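Local coordinates for DUF327 domain-containing protein (Thermotoga maritima MSB8, PDB 2P61), which is of unknown function, a member of the DUF327 family that folds as an almost wholly helical single chain, at residues 79-82 and 83-86; 126-130 and 131-135. One frame throughout, in Å; residues are numbered along the deposited sequence.

Overall arrangement
From the N terminus the chain runs through helix 37-69, turns into helix 73-95, which carries interaction 1, and resumes, after the unmodelled residues 98-103, in helix 105-129, followed by helix 138-153. Interaction 1 (79-82 with 83-86) is one turn inside helix 73-95, near the centre of the chain, where its apolar side packs on the other three helices. Interaction 2 (126-130 with 131-135) comes later, at the surface, and ends helix 105-129 before the link to helix 138-153. The two follow in series, neither nested nor crossed, and neither closes a long loop. Their centres lie 21 Å apart. The nearest atoms of interactions 1 and 2 are about 7 Å apart, without touching.

Interaction 1. Residues 79-82 and 83-86; sequences YKNA and IKEF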
loop_
_atom_site.group_PDB
_atom_site.type_symbol
_atom_site.label_atom_id
_atom_site.label_comp_id
_atom_site.label_asym_id
_atom_site.label_seq_id
_atom_site.Cartn_x
_atom_site.Cartn_y
_atom_site.Cartn_z
ATOM N N TYR A 79 -7.103 -3.675 -5.352
ATOM C CA TYR A 79 -6.516 -2.468 -4.678
ATOM C C TYR A 79 -6.206 -2.619 -3.159
ATOM O O TYR A 79 -5.059 -2.409 -2.685
ATOM C CB TYR A 79 -7.343 -1.158 -4.928
ATOM C CG TYR A 79 -6.552 0.159 -4.597
ATOM C CD1 TYR A 79 -5.260 0.365 -5.104
ATOM C CD2 TYR A 79 -7.072 1.154 -3.751
ATOM C CE1 TYR A 79 -4.499 1.512 -4.772
ATOM C CE2 TYR A 79 -6.360 2.312 -3.438
ATOM C CZ TYR A 79 -5.073 2.497 -3.977
ATOM O OH TYR A 79 -4.314 3.652 -3.725
ATOM N N LYS A 80 -7.303 -2.861 -2.419
ATOM C CA LYS A 80 -7.349 -3.173 -1.001
ATOM C C LYS A 80 -6.432 -4.318 -0.698
ATOM O O LYS A 80 -5.652 -4.212 0.221
ATOM C CB LYS A 80 -8.771 -3.553 -0.655
ATOM C CG LYS A 80 -9.787 -2.416 -0.852
ATOM C CD LYS A 80 -10.682 -2.266 0.341
ATOM C CE LYS A 80 -12.015 -1.660 0.013
ATOM N NZ LYS A 80 -12.532 -0.967 1.289
ATOM N N ASN A 81 -6.503 -5.419 -1.473
ATOM C CA ASN A 81 -5.568 -6.550 -1.280
ATOM C C ASN A 81 -4.095 -6.148 -1.402
ATOM O O ASN A 81 -3.281 -6.436 -0.538
ATOM C CB ASN A 81 -5.839 -7.737 -2.221
ATOM C CG ASN A 81 -7.175 -8.447 -1.916
ATOM O OD1 ASN A 81 -7.781 -8.364 -0.808
ATOM N ND2 ASN A 81 -7.645 -9.163 -2.918
ATOM N N ALA A 82 -3.760 -5.486 -2.496
ATOM C CA ALA A 82 -2.429 -5.039 -2.780
ATOM C C ALA A 82 -1.956 -4.174 -1.672
ATOM O O ALA A 82 -0.835 -4.321 -1.220
ATOM C CB ALA A 82 -2.457 -4.275 -4.052
ATOM N N ILE A 83 -2.781 -3.263 -1.199
ATOM C CA ILE A 83 -2.342 -2.409 -0.087
ATOM C C ILE A 83 -2.174 -3.201 1.205
ATOM O O ILE A 83 -1.243 -2.858 1.965
ATOM C CB ILE A 83 -3.284 -1.262 0.179
ATOM C CG1 ILE A 83 -3.109 -0.210 -0.894
ATOM C CG2 ILE A 83 -3.075 -0.711 1.527
ATOM C CD1 ILE A 83 -4.114 0.932 -0.759
ATOM N N LYS A 84 -3.054 -4.214 1.448
ATOM C CA LYS A 84 -2.900 -5.208 2.525
ATOM C C LYS A 84 -1.532 -5.875 2.496
ATOM O O LYS A 84 -0.759 -5.847 3.469
ATOM C CB LYS A 84 -3.961 -6.315 2.434
ATOM C CG LYS A 84 -5.235 -6.160 3.322
ATOM C CD LYS A 84 -5.587 -7.492 4.090
ATOM C CE LYS A 84 -6.761 -8.264 3.383
ATOM N NZ LYS A 84 -8.015 -8.588 4.229
ATOM N N GLU A 85 -1.216 -6.471 1.360
ATOM C CA GLU A 85 0.032 -7.098 1.218
ATOM C C GLU A 85 1.107 -6.049 1.405
ATOM O O GLU A 85 2.058 -6.287 2.179
ATOM C CB GLU A 85 0.107 -7.766 -0.114
ATOM C CG GLU A 85 0.041 -9.321 -0.084
ATOM C CD GLU A 85 -1.265 -9.863 0.497
ATOM O OE1 GLU A 85 -2.325 -9.746 -0.188
ATOM O OE2 GLU A 85 -1.228 -10.390 1.644
ATOM N N PHE A 86 0.990 -4.846 0.795
ATOM C CA PHE A 86 2.077 -3.876 1.080
ATOM C C PHE A 86 2.294 -3.690 2.616
ATOM O O PHE A 86 3.418 -3.748 3.086
ATOM C CB PHE A 86 2.005 -2.560 0.276
ATOM C CG PHE A 86 3.072 -1.611 0.644
ATOM C CD1 PHE A 86 4.302 -1.695 0.061
ATOM C CD2 PHE A 86 2.883 -0.691 1.638
ATOM C CE1 PHE A 86 5.348 -0.893 0.454
ATOM C CE2 PHE A 86 3.920 0.141 2.028
ATOM C CZ PHE A 86 5.147 0.007 1.440
#
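With CG of Y79 anti to its backbone N (chi1 -163°) and CG1 of I83 beside its own backbone N (chi1 -75°), with CD1 extended beyond it (chi2 175°), the phenol ring and the isoleucine tip meet one helical turn apart. This is an i to i+4 side-chain pair inside helix 73-95, on the side of that helix turned into the helical bundle. The I83 methyl CD1 sits over one face of the Y79 ring, 3.9 Å from its centroid, in a CH-pi contact. It is shifted toward the hydroxyl end of the ring, where the Y79 CZ to I83 CD1 distance is 3.7 Å. Four consecutive alpha-helical bonds hold the backbone of this turn. I83 N to Y79 O (2.9 Å) joins the backbones of the same two residues, and E85 N to N81 O at 2.8 Å is another of the four.

The buried side chains reach into the surrounding helices. Y79 and I83 both pack on L121 and I145, while the side chain of F86 touches L53, V57 and V60 of helix 37-69 and I149 of helix 138-153. The hydroxyl of Y79 is hydrogen-bonded to N146, which gives the ring a polar tie to helix 138-153. An alanine in place of Y79 is likely to leave the I83 methyl without its aromatic face and N146 without this phenol partner, opening a gap between helices. K80 takes no part in the pair; its NZ is hydrogen-bonded to T125 OG1 of helix 105-129. On the exposed side, the side chains of N81 and K84 come within loose reach of each other, with N81 OD1 to K84 CE at 4.3 Å.

Interaction 2. Residues 126-130 and 131-135; sequences EKIMK and NEWQT
K127 O receives E132 N in a nearly straight backbone bond (3.0 Å, N-H...O 171°) as N131 takes a positive phi of 49°, and with a weaker bond from N131 N to I128 O this forms the Schellman motif that ends helix 105-129. The same two residues meet again through their side chains. K127, bent at chi2 and chi4, crosses E132 at about a right angle and brings NZ to OE1 in a salt bridge, K127 NZ to E132 OE1 being 2.5 Å, with the ammonium nearly in line with the C-O bond. T135 OG1 lies 3.0 Å from K127 NZ. The other carboxylate oxygen faces K130, whose chain runs alongside in the same direction; K130 NZ to E132 OE2 is 4.6 Å, too long for a salt bridge.

In the loop itself, the indole NE1 of W133 donates to N131 OD1 (3.0 Å), which lies at the ring edge and offers a lone pair in its carbonyl plane. This bond probably limits how the indole can turn, and W133 CH2 reaches I128 CG1 at 4.0 Å. W133 also touches P71, and K127 and I128 touch I136. With two lysine chains beside it, the E132 carboxylate is probably stabilised in its charged form, its negative charge partly balancing theirs at the helix end.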
loop_
_atom_site.group_PDB
_atom_site.type_symbol
_atom_site.label_atom_id
_atom_site.label_comp_id
_atom_site.label_asym_id
_atom_site.label_seq_id
_atom_site.Cartn_x
_atom_site.Cartn_y
_atom_site.Cartn_z
ATOM N N GLU A 126 -16.880 3.919 0.742
ATOM C CA GLU A 126 -18.205 4.413 1.100
ATOM C C GLU A 126 -18.822 5.153 -0.097
ATOM O O GLU A 126 -20.021 5.276 -0.212
ATOM C CB GLU A 126 -18.105 5.333 2.302
ATOM C CG GLU A 126 -19.354 5.654 2.992
ATOM C CD GLU A 126 -19.132 6.621 4.187
ATOM O OE1 GLU A 126 -19.084 7.871 3.976
ATOM O OE2 GLU A 126 -19.016 6.123 5.340
ATOM N N LYS A 127 -17.993 5.609 -1.014
ATOM C CA LYS A 127 -18.406 6.622 -1.977
ATOM C C LYS A 127 -18.663 5.933 -3.315
ATOM O O LYS A 127 -19.578 6.278 -4.044
ATOM C CB LYS A 127 -17.310 7.684 -2.040
ATOM C CG LYS A 127 -17.829 9.049 -2.053
ATOM C CD LYS A 127 -16.961 10.037 -1.313
ATOM C CE LYS A 127 -17.746 11.427 -1.190
ATOM N NZ LYS A 127 -18.635 11.760 -2.432
ATOM N N ILE A 128 -17.870 4.934 -3.634
ATOM C CA ILE A 128 -18.273 3.966 -4.625
ATOM C C ILE A 128 -19.673 3.284 -4.309
ATOM O O ILE A 128 -20.464 2.986 -5.196
ATOM C CB ILE A 128 -17.184 2.860 -4.690
ATOM C CG1 ILE A 128 -15.906 3.387 -5.334
ATOM C CG2 ILE A 128 -17.732 1.532 -5.294
ATOM C CD1 ILE A 128 -15.008 2.286 -5.741
ATOM N N MET A 129 -19.946 2.986 -3.054
ATOM C CA MET A 129 -21.108 2.223 -2.738
ATOM C C MET A 129 -22.333 3.099 -2.836
ATOM O O MET A 129 -23.303 2.690 -3.407
ATOM C CB MET A 129 -20.939 1.499 -1.390
ATOM C CG MET A 129 -20.410 -0.016 -1.511
ATOM S SD MET A 129 -20.298 -0.403 0.227
ATOM C CE MET A 129 -19.158 -1.841 0.236
ATOM N N LYS A 130 -22.265 4.332 -2.341
ATOM C CA LYS A 130 -23.292 5.364 -2.565
ATOM C C LYS A 130 -23.437 5.833 -4.010
ATOM O O LYS A 130 -24.204 6.769 -4.292
ATOM C CB LYS A 130 -22.933 6.603 -1.752
ATOM C CG LYS A 130 -22.557 6.299 -0.389
ATOM C CD LYS A 130 -23.500 6.864 0.588
ATOM C CE LYS A 130 -22.899 8.126 1.206
ATOM N NZ LYS A 130 -23.481 8.109 2.614
ATOM N N ASN A 131 -22.663 5.240 -4.920
ATOM C CA ASN A 131 -22.636 5.693 -6.346
ATOM C C ASN A 131 -22.461 7.208 -6.471
ATOM O O ASN A 131 -23.222 7.887 -7.147
ATOM C CB ASN A 131 -23.890 5.224 -7.081
ATOM C CG ASN A 131 -23.870 3.746 -7.302
ATOM O OD1 ASN A 131 -22.971 3.214 -7.953
ATOM N ND2 ASN A 131 -24.801 3.057 -6.697
ATOM N N GLU A 132 -21.463 7.758 -5.801
ATOM C CA GLU A 132 -21.355 9.185 -5.831
ATOM C C GLU A 132 -20.273 9.526 -6.789
ATOM O O GLU A 132 -19.368 10.276 -6.459
ATOM C CB GLU A 132 -21.088 9.751 -4.439
ATOM C CG GLU A 132 -22.297 9.826 -3.617
ATOM C CD GLU A 132 -21.977 10.210 -2.222
ATOM O OE1 GLU A 132 -20.774 10.494 -1.948
ATOM O OE2 GLU A 132 -22.930 10.225 -1.392
ATOM N N TRP A 133 -20.418 9.021 -8.011
ATOM C CA TRP A 133 -19.393 9.170 -9.060
ATOM C C TRP A 133 -19.024 10.574 -9.502
ATOM O O TRP A 133 -17.968 10.768 -9.984
ATOM C CB TRP A 133 -19.730 8.292 -10.257
ATOM C CG TRP A 133 -19.983 6.947 -9.862
ATOM C CD1 TRP A 133 -21.204 6.377 -9.596
ATOM C CD2 TRP A 133 -19.005 5.972 -9.556
ATOM N NE1 TRP A 133 -21.054 5.075 -9.217
ATOM C CE2 TRP A 133 -19.712 4.787 -9.178
ATOM C CE3 TRP A 133 -17.586 5.964 -9.579
ATOM C CZ2 TRP A 133 -19.055 3.608 -8.823
ATOM C CZ3 TRP A 133 -16.943 4.801 -9.254
ATOM C CH2 TRP A 133 -17.697 3.610 -8.874
ATOM N N GLN A 134 -19.876 11.543 -9.325
ATOM C CA GLN A 134 -19.559 12.921 -9.661
ATOM C C GLN A 134 -18.902 13.812 -8.593
ATOM O O GLN A 134 -18.493 14.906 -8.927
ATOM C CB GLN A 134 -20.791 13.632 -10.292
ATOM C CG GLN A 134 -20.717 13.580 -11.856
ATOM C CD GLN A 134 -22.045 13.259 -12.570
ATOM O OE1 GLN A 134 -23.079 13.002 -11.931
ATOM N NE2 GLN A 134 -22.024 13.300 -13.907
ATOM N N THR A 135 -18.800 13.388 -7.331
ATOM C CA THR A 135 -17.912 14.065 -6.334
ATOM C C THR A 135 -16.775 13.165 -5.861
ATOM O O THR A 135 -15.807 13.604 -5.291
ATOM C CB THR A 135 -18.695 14.574 -5.135
ATOM O OG1 THR A 135 -19.577 13.544 -4.623
ATOM C CG2 THR A 135 -19.561 15.779 -5.577
#